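Local coordinates for protein L-Ala-D/L-Glu epimerase, a muconate lactonizing enzyme (Klebsiella pneumoniae subsp. pneumoniae MGH 78578, PDB 3FCP) that belongs to the muconate lactonizing enzyme group of the enolase superfamily and binds a magnesium ion in its barrel domain, at residues A234-L239 / Y260-Q265; T245-D250 / Q265-A270. All blocks are in the same frame, centred on the assembly; numbering follows the deposited sequence.

Interaction 1 (A234-L239 / Y260-Q265)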
ATOM      1  N   ALA A 234      -9.027   8.048  10.209  1.00 22.29           N
ATOM      2  CA  ALA A 234      -9.082   7.394   8.908  1.00 21.77           C
ATOM      3  C   ALA A 234     -10.096   8.123   8.025  1.00 23.16           C
ATOM      4  O   ALA A 234      -9.834   8.378   6.849  1.00 23.33           O
ATOM      5  CB  ALA A 234      -9.469   5.923   9.063  1.00 24.27           C
ATOM      6  N   ALA A 235     -11.249   8.469   8.596  1.00 22.50           N
ATOM      7  CA  ALA A 235     -12.280   9.188   7.844  1.00 21.98           C
ATOM      8  C   ALA A 235     -11.797  10.597   7.490  1.00 21.33           C
ATOM      9  O   ALA A 235     -12.041  11.085   6.380  1.00 22.65           O
ATOM     10  CB  ALA A 235     -13.572   9.272   8.661  1.00 19.75           C
ATOM     11  N   LEU A 236     -11.119  11.248   8.435  1.00 20.47           N
ATOM     12  CA  LEU A 236     -10.612  12.600   8.210  1.00 20.08           C
ATOM     13  C   LEU A 236      -9.671  12.601   7.001  1.00 19.81           C
ATOM     14  O   LEU A 236      -9.761  13.463   6.134  1.00 20.71           O
ATOM     15  CB  LEU A 236      -9.865  13.118   9.446  1.00 22.02           C
ATOM     16  CG  LEU A 236      -9.425  14.585   9.352  1.00 22.28           C
ATOM     17  CD1 LEU A 236     -10.668  15.476   9.359  1.00 21.24           C
ATOM     18  CD2 LEU A 236      -8.523  14.950  10.523  1.00 23.28           C
ATOM     19  N   VAL A 237      -8.769  11.628   6.949  1.00 19.39           N
ATOM     20  CA  VAL A 237      -7.830  11.520   5.839  1.00 20.93           C
ATOM     21  C   VAL A 237      -8.546  11.295   4.514  1.00 21.52           C
ATOM     22  O   VAL A 237      -8.225  11.938   3.512  1.00 22.02           O
ATOM     23  CB  VAL A 237      -6.832  10.359   6.061  1.00 22.07           C
ATOM     24  CG1 VAL A 237      -5.996  10.133   4.806  1.00 20.20           C
ATOM     25  CG2 VAL A 237      -5.931  10.681   7.259  1.00 22.82           C
ATOM     26  N   ARG A 238      -9.510  10.377   4.511  1.00 21.41           N
ATOM     27  CA  ARG A 238     -10.263  10.068   3.300  1.00 22.21           C
ATOM     28  C   ARG A 238     -10.988  11.321   2.802  1.00 21.34           C
ATOM     29  O   ARG A 238     -10.954  11.642   1.612  1.00 21.36           O
ATOM     30  CB  ARG A 238     -11.274   8.945   3.578  1.00 24.53           C
ATOM     31  CG  ARG A 238     -12.106   8.537   2.363  1.00 28.64           C
ATOM     32  CD  ARG A 238     -13.029   7.350   2.674  1.00 28.99           C
ATOM     33  NE  ARG A 238     -13.940   7.611   3.786  1.00 29.27           N
ATOM     34  CZ  ARG A 238     -13.876   6.998   4.965  1.00 30.23           C
ATOM     35  NH1 ARG A 238     -12.943   6.081   5.185  1.00 31.04           N
ATOM     36  NH2 ARG A 238     -14.732   7.314   5.929  1.00 29.02           N
ATOM     37  N   LEU A 239     -11.631  12.030   3.719  1.00 20.73           N
ATOM     38  CA  LEU A 239     -12.340  13.249   3.361  1.00 21.91           C
ATOM     39  C   LEU A 239     -11.372  14.289   2.783  1.00 21.63           C
ATOM     40  O   LEU A 239     -11.673  14.921   1.777  1.00 21.38           O
ATOM     41  CB  LEU A 239     -13.063  13.814   4.587  1.00 22.18           C
ATOM     42  CG  LEU A 239     -14.229  12.955   5.090  1.00 22.82           C
ATOM     43  CD1 LEU A 239     -14.644  13.397   6.479  1.00 20.92           C
ATOM     44  CD2 LEU A 239     -15.397  13.060   4.106  1.00 23.73           C
ATOM     45  N   TYR A 260       2.791  14.626  12.839  1.00 21.49           N
ATOM     46  CA  TYR A 260       3.566  13.795  11.929  1.00 21.32           C
ATOM     47  C   TYR A 260       2.754  12.581  11.496  1.00 20.86           C
ATOM     48  O   TYR A 260       2.710  12.241  10.320  1.00 20.91           O
ATOM     49  CB  TYR A 260       4.857  13.309  12.595  1.00 20.15           C
ATOM     50  CG  TYR A 260       5.529  12.234  11.777  1.00 21.69           C
ATOM     51  CD1 TYR A 260       6.155  12.543  10.566  1.00 21.47           C
ATOM     52  CD2 TYR A 260       5.443  10.892  12.150  1.00 20.85           C
ATOM     53  CE1 TYR A 260       6.663  11.543   9.744  1.00 21.86           C
ATOM     54  CE2 TYR A 260       5.952   9.887  11.338  1.00 19.37           C
ATOM     55  CZ  TYR A 260       6.552  10.214  10.141  1.00 19.91           C
ATOM     56  OH  TYR A 260       7.018   9.220   9.318  1.00 19.51           O
ATOM     57  N   GLN A 261       2.123  11.922  12.462  1.00 21.74           N
ATOM     58  CA  GLN A 261       1.320  10.733  12.176  1.00 23.68           C
ATOM     59  C   GLN A 261       0.208  10.991  11.152  1.00 21.56           C
ATOM     60  O   GLN A 261       0.057  10.239  10.186  1.00 20.54           O
ATOM     61  CB  GLN A 261       0.725  10.192  13.479  1.00 26.13           C
ATOM     62  CG  GLN A 261       1.752   9.559  14.405  1.00 34.19           C
ATOM     63  CD  GLN A 261       1.219   9.333  15.816  1.00 39.81           C
ATOM     64  OE1 GLN A 261       0.033   9.038  16.003  1.00 44.36           O
ATOM     65  NE2 GLN A 261       2.097   9.454  16.814  1.00 35.65           N
ATOM     66  N   LEU A 262      -0.569  12.046  11.357  1.00 21.18           N
ATOM     67  CA  LEU A 262      -1.661  12.374  10.437  1.00 21.66           C
ATOM     68  C   LEU A 262      -1.144  12.658   9.022  1.00 19.39           C
ATOM     69  O   LEU A 262      -1.692  12.166   8.037  1.00 18.75           O
ATOM     70  CB  LEU A 262      -2.429  13.597  10.939  1.00 23.60           C
ATOM     71  CG  LEU A 262      -3.954  13.549  11.069  1.00 28.94           C
ATOM     72  CD1 LEU A 262      -4.479  14.982  10.999  1.00 25.50           C
ATOM     73  CD2 LEU A 262      -4.588  12.700   9.979  1.00 25.43           C
ATOM     74  N   ALA A 263      -0.093  13.466   8.925  1.00 18.68           N
ATOM     75  CA  ALA A 263       0.490  13.811   7.632  1.00 18.72           C
ATOM     76  C   ALA A 263       0.997  12.556   6.899  1.00 21.33           C
ATOM     77  O   ALA A 263       0.747  12.365   5.708  1.00 21.51           O
ATOM     78  CB  ALA A 263       1.638  14.810   7.836  1.00 17.45           C
ATOM     79  N   GLN A 264       1.703  11.700   7.629  1.00 20.55           N
ATOM     80  CA  GLN A 264       2.258  10.470   7.071  1.00 22.42           C
ATOM     81  C   GLN A 264       1.125   9.586   6.545  1.00 22.20           C
ATOM     82  O   GLN A 264       1.270   8.885   5.545  1.00 19.46           O
ATOM     83  CB  GLN A 264       3.062   9.749   8.170  1.00 25.87           C
ATOM     84  CG  GLN A 264       3.706   8.428   7.773  1.00 31.29           C
ATOM     85  CD  GLN A 264       2.707   7.295   7.648  1.00 30.56           C
ATOM     86  OE1 GLN A 264       1.966   7.001   8.582  1.00 34.30           O
ATOM     87  NE2 GLN A 264       2.685   6.655   6.487  1.00 38.67           N
ATOM     88  N   GLN A 265      -0.014   9.652   7.221  1.00 23.24           N
ATOM     89  CA  GLN A 265      -1.185   8.872   6.857  1.00 25.43           C
ATOM     90  C   GLN A 265      -1.804   9.356   5.542  1.00 25.89           C
ATOM     91  O   GLN A 265      -2.615   8.655   4.938  1.00 25.72           O
ATOM     92  CB  GLN A 265      -2.208   8.961   7.980  1.00 27.93           C
ATOM     93  CG  GLN A 265      -3.150   7.785   8.080  1.00 33.90           C
ATOM     94  CD  GLN A 265      -4.022   7.874   9.317  1.00 37.57           C
ATOM     95  OE1 GLN A 265      -3.530   8.183  10.412  1.00 36.51           O
ATOM     96  NE2 GLN A 265      -5.317   7.600   9.158  1.00 35.98           N
TER
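Two neighbouring helices on the outside of the (beta/alpha)-barrel domain meet here, helix 233-242 through Leu236 and Val237 and helix 256-264 through Leu262, with Gln265 just beyond the second helix. Val237 has the largest share. Its CG2 methyl lies beside the backbone N, anti to the carbonyl carbon, and touches two partners: Leu262 CD2 at 3.6 Å and, at 3.7 Å, Gln265 NE2. The side chains of Val237 and Leu262 slide past each other in opposite directions. The other branch of Val237, CG1, rests 3.7 Å from the backbone O of Gln265. Leu236 joins more loosely, its CD2 meeting Leu262 CD1 at 4.1 Å, and the two leucine side chains cross at about a right angle. Gln265 reaches over Val237: chi2 near 180° (173°) carries CD on in an extended chain, and CB, CG and CD all lie near Val237 CG2. Its amide NE2 comes to 3.8 Å from Ala234 CA, a van der Waals approach at the exposed margin of the contact. Apolar branches thus meet between the helices, while Gln265 brings its amide to the exposed edge. Inward, Leu236 packs on Ile247 and Ala249 of strand 246-249, and Leu262 on the same Ala249 and on Tyr271 of strand 270-273. On its far side, helix 256-264 leans on helix 283-294 through Tyr260 and Ala263.

Interaction 2 (T245-D250 / Q265-A270); sequences TAILAD and QGFTGA. With MG (magnesium ion), chain I.
Leu248 on strand 246-249 pairs in parallel with Ala270, where the chain enters strand 270-273; these neighbouring barrel strands are joined by a right-handed beta-alpha-beta crossover through helix 256-264. Two backbone hydrogen bonds, given by the neighbours of Leu248, bracket it: Ala270 N to Ile247 O, 3.0 Å, and Ala249 N to Ala270 O, 2.8 Å and nearly straight at 174°. The Ile247 carbonyl also receives a CA-H...O contact from Gly269 CA at 3.4 Å. Gly269 has no side chain, and a CB there would clash with that same oxygen. Before the pairing begins, water 1 joins the strand to the loop, accepting from Ile247 N and donating to Thr268 O. The helix ahead of this loop ends in a Schellman motif, with Gly266 at positive phi.

Apolar contacts fall on two faces. On one, Leu248 CD2 touches Ala270 CB at 3.9 Å. On the other, Phe267 swings its ring toward the strand, CG anti to the backbone N (chi1 174°), and Ile247 CG2 meets the ring edge in plane, 3.8 Å from CE1. Ala249 CB approaches obliquely, 4.0 Å from CZ.

Metal binding comes just past the strand's C-terminal end, the end where barrel enzymes have their active sites. Asn201 and Glu251 share the magnesium ion with Asp250, whose OD2 binds it at 2.3 Å.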
ATOM      1  N   THR A 245     -12.634  21.029  -1.178  1.00 23.25           N
ATOM      2  CA  THR A 245     -12.354  22.244  -0.441  1.00 23.46           C
ATOM      3  C   THR A 245     -11.401  21.833   0.674  1.00 23.14           C
ATOM      4  O   THR A 245     -11.182  20.643   0.892  1.00 23.78           O
ATOM      5  CB  THR A 245     -13.613  22.935   0.129  1.00 24.28           C
ATOM      6  OG1 THR A 245     -13.263  24.276   0.489  1.00 24.43           O
ATOM      7  CG2 THR A 245     -14.146  22.221   1.366  1.00 24.01           C
ATOM      8  N   ALA A 246     -10.823  22.805   1.364  1.00 23.24           N
ATOM      9  CA  ALA A 246      -9.864  22.511   2.425  1.00 21.75           C
ATOM     10  C   ALA A 246     -10.448  21.972   3.730  1.00 20.79           C
ATOM     11  O   ALA A 246     -11.520  22.388   4.168  1.00 19.56           O
ATOM     12  CB  ALA A 246      -9.026  23.759   2.710  1.00 21.86           C
ATOM     13  N   ILE A 247      -9.714  21.045   4.348  1.00 20.01           N
ATOM     14  CA  ILE A 247     -10.093  20.446   5.623  1.00 20.08           C
ATOM     15  C   ILE A 247      -9.114  20.940   6.697  1.00 20.65           C
ATOM     16  O   ILE A 247      -7.897  20.958   6.482  1.00 21.47           O
ATOM     17  CB  ILE A 247     -10.030  18.886   5.580  1.00 19.84           C
ATOM     18  CG1 ILE A 247     -10.943  18.343   4.472  1.00 23.22           C
ATOM     19  CG2 ILE A 247     -10.447  18.310   6.925  1.00 19.96           C
ATOM     20  CD1 ILE A 247     -12.380  18.848   4.538  1.00 20.59           C
ATOM     21  N   LEU A 248      -9.654  21.337   7.841  1.00 21.11           N
ATOM     22  CA  LEU A 248      -8.862  21.830   8.963  1.00 22.48           C
ATOM     23  C   LEU A 248      -8.937  20.805  10.100  1.00 22.69           C
ATOM     24  O   LEU A 248     -10.022  20.486  10.584  1.00 22.94           O
ATOM     25  CB  LEU A 248      -9.435  23.166   9.458  1.00 23.52           C
ATOM     26  CG  LEU A 248      -8.559  24.249  10.112  1.00 28.63           C
ATOM     27  CD1 LEU A 248      -9.306  24.812  11.318  1.00 23.54           C
ATOM     28  CD2 LEU A 248      -7.183  23.726  10.509  1.00 26.31           C
ATOM     29  N   ALA A 249      -7.792  20.284  10.519  1.00 21.43           N
ATOM     30  CA  ALA A 249      -7.774  19.320  11.612  1.00 20.70           C
ATOM     31  C   ALA A 249      -7.670  20.057  12.954  1.00 19.46           C
ATOM     32  O   ALA A 249      -6.871  20.985  13.092  1.00 20.16           O
ATOM     33  CB  ALA A 249      -6.590  18.369  11.444  1.00 18.09           C
ATOM     34  N   ASP A 250      -8.483  19.665  13.929  1.00 17.96           N
ATOM     35  CA  ASP A 250      -8.411  20.288  15.253  1.00 19.60           C
ATOM     36  C   ASP A 250      -8.112  19.206  16.285  1.00 20.42           C
ATOM     37  O   ASP A 250      -6.946  18.914  16.547  1.00 21.35           O
ATOM     38  CB  ASP A 250      -9.714  21.033  15.614  1.00 20.49           C
ATOM     39  CG  ASP A 250      -9.619  21.772  16.960  1.00 23.07           C
ATOM     40  OD1 ASP A 250      -8.515  21.809  17.555  1.00 22.91           O
ATOM     41  OD2 ASP A 250     -10.645  22.321  17.427  1.00 24.20           O
ATOM     42  N   GLN A 265      -0.014   9.652   7.221  1.00 23.24           N
ATOM     43  CA  GLN A 265      -1.185   8.872   6.857  1.00 25.43           C
ATOM     44  C   GLN A 265      -1.804   9.356   5.542  1.00 25.89           C
ATOM     45  O   GLN A 265      -2.615   8.655   4.938  1.00 25.72           O
ATOM     46  CB  GLN A 265      -2.208   8.961   7.980  1.00 27.93           C
ATOM     47  CG  GLN A 265      -3.150   7.785   8.080  1.00 33.90           C
ATOM     48  CD  GLN A 265      -4.022   7.874   9.317  1.00 37.57           C
ATOM     49  OE1 GLN A 265      -3.530   8.183  10.412  1.00 36.51           O
ATOM     50  NE2 GLN A 265      -5.317   7.600   9.158  1.00 35.98           N
ATOM     51  N   GLY A 266      -1.426  10.559   5.110  1.00 23.97           N
ATOM     52  CA  GLY A 266      -1.945  11.091   3.862  1.00 23.30           C
ATOM     53  C   GLY A 266      -2.874  12.289   3.974  1.00 21.91           C
ATOM     54  O   GLY A 266      -3.435  12.738   2.973  1.00 21.52           O
ATOM     55  N   PHE A 267      -3.050  12.816   5.180  1.00 21.72           N
ATOM     56  CA  PHE A 267      -3.927  13.967   5.367  1.00 20.88           C
ATOM     57  C   PHE A 267      -3.392  15.196   4.642  1.00 20.36           C
ATOM     58  O   PHE A 267      -2.204  15.501   4.704  1.00 20.96           O
ATOM     59  CB  PHE A 267      -4.067  14.318   6.853  1.00 20.95           C
ATOM     60  CG  PHE A 267      -4.854  15.581   7.102  1.00 21.72           C
ATOM     61  CD1 PHE A 267      -6.243  15.564   7.085  1.00 21.94           C
ATOM     62  CD2 PHE A 267      -4.202  16.789   7.321  1.00 20.49           C
ATOM     63  CE1 PHE A 267      -6.978  16.737   7.286  1.00 21.84           C
ATOM     64  CE2 PHE A 267      -4.922  17.968   7.521  1.00 24.49           C
ATOM     65  CZ  PHE A 267      -6.317  17.942   7.503  1.00 20.98           C
ATOM     66  N   THR A 268      -4.274  15.904   3.951  1.00 20.41           N
ATOM     67  CA  THR A 268      -3.873  17.118   3.264  1.00 21.62           C
ATOM     68  C   THR A 268      -4.885  18.200   3.627  1.00 22.07           C
ATOM     69  O   THR A 268      -6.096  17.967   3.610  1.00 21.14           O
ATOM     70  CB  THR A 268      -3.808  16.925   1.727  1.00 23.43           C
ATOM     71  OG1 THR A 268      -3.380  18.152   1.114  1.00 23.77           O
ATOM     72  CG2 THR A 268      -5.161  16.520   1.165  1.00 23.16           C
ATOM     73  N   GLY A 269      -4.370  19.368   3.983  1.00 21.71           N
ATOM     74  CA  GLY A 269      -5.207  20.484   4.380  1.00 21.52           C
ATOM     75  C   GLY A 269      -4.431  21.353   5.354  1.00 21.29           C
ATOM     76  O   GLY A 269      -3.286  21.716   5.084  1.00 20.90           O
ATOM     77  N   ALA A 270      -5.031  21.665   6.496  1.00 19.98           N
ATOM     78  CA  ALA A 270      -4.365  22.504   7.484  1.00 22.00           C
ATOM     79  C   ALA A 270      -4.564  22.011   8.909  1.00 21.72           C
ATOM     80  O   ALA A 270      -5.453  21.194   9.179  1.00 21.40           O
ATOM     81  CB  ALA A 270      -4.868  23.949   7.357  1.00 21.49           C
TER
HETATM   82 MG    MG I 382     -12.746  21.633  18.104  1.00 17.54          MG
HETATM   83  O   HOH W   1      -7.846  19.657   2.559  1.00 20.80           O
HETATM   84  O   HOH W   2     -13.005  21.849  15.619  1.00 24.43           O
HETATM   85  O   HOH W   3     -14.223  23.538  17.779  1.00 31.54           O
HETATM   86  O   HOH W   4     -12.525  23.020  20.272  1.00 34.60           O

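Overall arrangement
Both interactions belong to one alpha-beta-alpha-beta run of the barrel domain, in the order helix 233-242, strand 246-249, helix 256-264, strand 270-273. Interaction 1 joins the two helices of the outer layer, and interaction 2 joins the strands of the wall beneath them. Their centres are 8 Å apart. Both are largely buried, but interaction 1 has an exposed margin at Ala234 and Gln265. Its chemistry is side-chain dispersion, whereas interaction 2 relies on backbone hydrogen bonds and runs out to the magnesium site. Leu236 ties the layers together by packing on Phe267, and Gln265 lies in both segment pairs but touches across interaction 1 alone.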